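Local coordinates for cellobiose 2-epimerase (Spirochaeta thermophila DSM 6192, PDB 5ZIG), which probably catalyses the reversible epimerization of cellobiose to 4-O-beta-D-glucopyranosyl-D-mannose, at residues A[193-196]-A[197-200]. Sequence-based numbering, arbitrary orientation.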
ATOM      1  N   THR A 193       7.370  -5.181   5.415  1.00 21.21           N
ATOM      2  CA  THR A 193       8.397  -4.298   4.879  1.00 24.95           C
ATOM      3  C   THR A 193       8.920  -4.796   3.537  1.00 25.44           C
ATOM      4  O   THR A 193       9.184  -3.999   2.625  1.00 26.15           O
ATOM      5  CB  THR A 193       9.535  -4.165   5.893  1.00 26.59           C
ATOM      6  OG1 THR A 193       9.070  -3.393   7.012  1.00 27.62           O
ATOM      7  CG2 THR A 193      10.714  -3.476   5.267  1.00 20.29           C
ATOM      8  N   HIS A 194       9.061  -6.107   3.381  1.00 32.12           N
ATOM      9  CA  HIS A 194       9.546  -6.618   2.103  1.00 27.57           C
ATOM     10  C   HIS A 194       8.559  -6.330   0.980  1.00 26.29           C
ATOM     11  O   HIS A 194       8.969  -5.969  -0.131  1.00 32.39           O
ATOM     12  CB  HIS A 194       9.855  -8.108   2.213  1.00 28.53           C
ATOM     13  CG  HIS A 194      11.188  -8.375   2.836  1.00 30.96           C
ATOM     14  ND1 HIS A 194      11.374  -8.398   4.200  1.00 27.15           N
ATOM     15  CD2 HIS A 194      12.412  -8.548   2.286  1.00 29.44           C
ATOM     16  CE1 HIS A 194      12.647  -8.625   4.463  1.00 25.51           C
ATOM     17  NE2 HIS A 194      13.302  -8.716   3.321  1.00 29.11           N
ATOM     18  N   LEU A 195       7.254  -6.433   1.268  1.00 20.34           N
ATOM     19  CA  LEU A 195       6.254  -6.201   0.228  1.00 20.13           C
ATOM     20  C   LEU A 195       6.281  -4.754  -0.224  1.00 24.00           C
ATOM     21  O   LEU A 195       6.138  -4.454  -1.413  1.00 24.91           O
ATOM     22  CB  LEU A 195       4.856  -6.573   0.733  1.00 20.71           C
ATOM     23  CG  LEU A 195       3.683  -6.318  -0.233  1.00 23.67           C
ATOM     24  CD1 LEU A 195       3.808  -7.292  -1.374  1.00 20.16           C
ATOM     25  CD2 LEU A 195       2.312  -6.494   0.416  1.00 20.28           C
ATOM     26  N   HIS A 196       6.449  -3.816   0.697  1.00 24.26           N
ATOM     27  CA  HIS A 196       6.367  -2.438   0.238  1.00 23.99           C
ATOM     28  C   HIS A 196       7.668  -1.954  -0.376  1.00 23.95           C
ATOM     29  O   HIS A 196       7.658  -0.975  -1.133  1.00 21.10           O
ATOM     30  CB  HIS A 196       5.862  -1.556   1.380  1.00 26.05           C
ATOM     31  CG  HIS A 196       4.400  -1.761   1.637  1.00 30.14           C
ATOM     32  ND1 HIS A 196       3.423  -1.123   0.898  1.00 26.60           N
ATOM     33  CD2 HIS A 196       3.747  -2.582   2.496  1.00 28.93           C
ATOM     34  CE1 HIS A 196       2.234  -1.509   1.323  1.00 26.62           C
ATOM     35  NE2 HIS A 196       2.402  -2.404   2.281  1.00 27.78           N
ATOM     36  N   ILE A 197       8.769  -2.652  -0.128  1.00 19.94           N
ATOM     37  CA  ILE A 197       9.972  -2.345  -0.887  1.00 26.90           C
ATOM     38  C   ILE A 197       9.800  -2.790  -2.330  1.00 24.26           C
ATOM     39  O   ILE A 197      10.114  -2.053  -3.276  1.00 23.13           O
ATOM     40  CB  ILE A 197      11.207  -2.989  -0.241  1.00 19.92           C
ATOM     41  CG1 ILE A 197      11.575  -2.240   1.039  1.00 27.87           C
ATOM     42  CG2 ILE A 197      12.376  -2.935  -1.220  1.00 28.40           C
ATOM     43  CD1 ILE A 197      12.224  -3.128   2.097  1.00 27.82           C
ATOM     44  N   LEU A 198       9.284  -4.001  -2.526  1.00 23.72           N
ATOM     45  CA  LEU A 198       8.910  -4.425  -3.868  1.00 27.87           C
ATOM     46  C   LEU A 198       8.007  -3.386  -4.520  1.00 26.60           C
ATOM     47  O   LEU A 198       8.235  -2.968  -5.663  1.00 26.36           O
ATOM     48  CB  LEU A 198       8.230  -5.793  -3.796  1.00 28.67           C
ATOM     49  CG  LEU A 198       7.646  -6.301  -5.106  1.00 30.32           C
ATOM     50  CD1 LEU A 198       8.739  -6.768  -6.058  1.00 33.03           C
ATOM     51  CD2 LEU A 198       6.623  -7.412  -4.856  1.00 34.74           C
ATOM     52  N   GLU A 199       7.006  -2.909  -3.769  1.00 28.66           N
ATOM     53  CA  GLU A 199       6.028  -1.975  -4.320  1.00 26.79           C
ATOM     54  C   GLU A 199       6.703  -0.709  -4.821  1.00 19.71           C
ATOM     55  O   GLU A 199       6.452  -0.254  -5.951  1.00 19.67           O
ATOM     56  CB  GLU A 199       4.970  -1.660  -3.260  1.00 26.20           C
ATOM     57  CG  GLU A 199       4.098  -0.448  -3.531  1.00 31.93           C
ATOM     58  CD  GLU A 199       3.262  -0.070  -2.315  1.00 31.28           C
ATOM     59  OE1 GLU A 199       3.828   0.374  -1.288  1.00 31.87           O
ATOM     60  OE2 GLU A 199       2.036  -0.247  -2.369  1.00 32.63           O
ATOM     61  N   ALA A 200       7.585  -0.142  -3.994  1.00 27.83           N
ATOM     62  CA  ALA A 200       8.370   1.021  -4.389  1.00 28.76           C
ATOM     63  C   ALA A 200       9.184   0.744  -5.642  1.00 27.15           C
ATOM     64  O   ALA A 200       9.259   1.587  -6.542  1.00 20.02           O
ATOM     65  CB  ALA A 200       9.306   1.432  -3.239  1.00 21.11           C
TER
HETATM   66  O   HOH W   1       6.411   1.589  -0.941  1.00 27.83           O
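His196 and Glu199, three residues apart on helix 191-208, point the same way and join in a His-carboxylate hydrogen bond. ND1 of His196 donates to OE1 of Glu199 over 2.7 Å, nearly straight at 169°. The acceptor sits at the edge of the imidazole, close to its plane, whereas OE1 is met from above the carboxylate, whose plane is turned 64° from the ring. Glu199 gets there with CG anti to its backbone N (chi1 165°) and an extended chain beyond. A water donates to both OE1 of Glu199 and the backbone O of His196, 2.9 Å from each; that O also accepts from Ala200 N. OE2 of Glu199 is engaged separately, by Tyr384 OH and a salt bridge to Arg388. With an alanine here, His196 ND1 would probably lose its acceptor and Arg388 its counter-charge. One turn back, Thr193 O accepts from Ile197 N (3.1 Å), His194 O from Leu198 N and Leu195 O from Glu199 N. Thr193 CG2 meets Ile197 CD1 at 3.5 Å, and Thr193 OG1 hydrogen-bonds Glu166 OE2. Both His194 nitrogens are used too, ND1 with Thr190 O and NE2 with Tyr164 N. Phe124 of helix 119-136 stacks on the His196 ring and Tyr120 meets it edge-to-face; helix 191-208, part of the family's (alpha/alpha)6 barrel, also packs on helices 211-228 and 251-269.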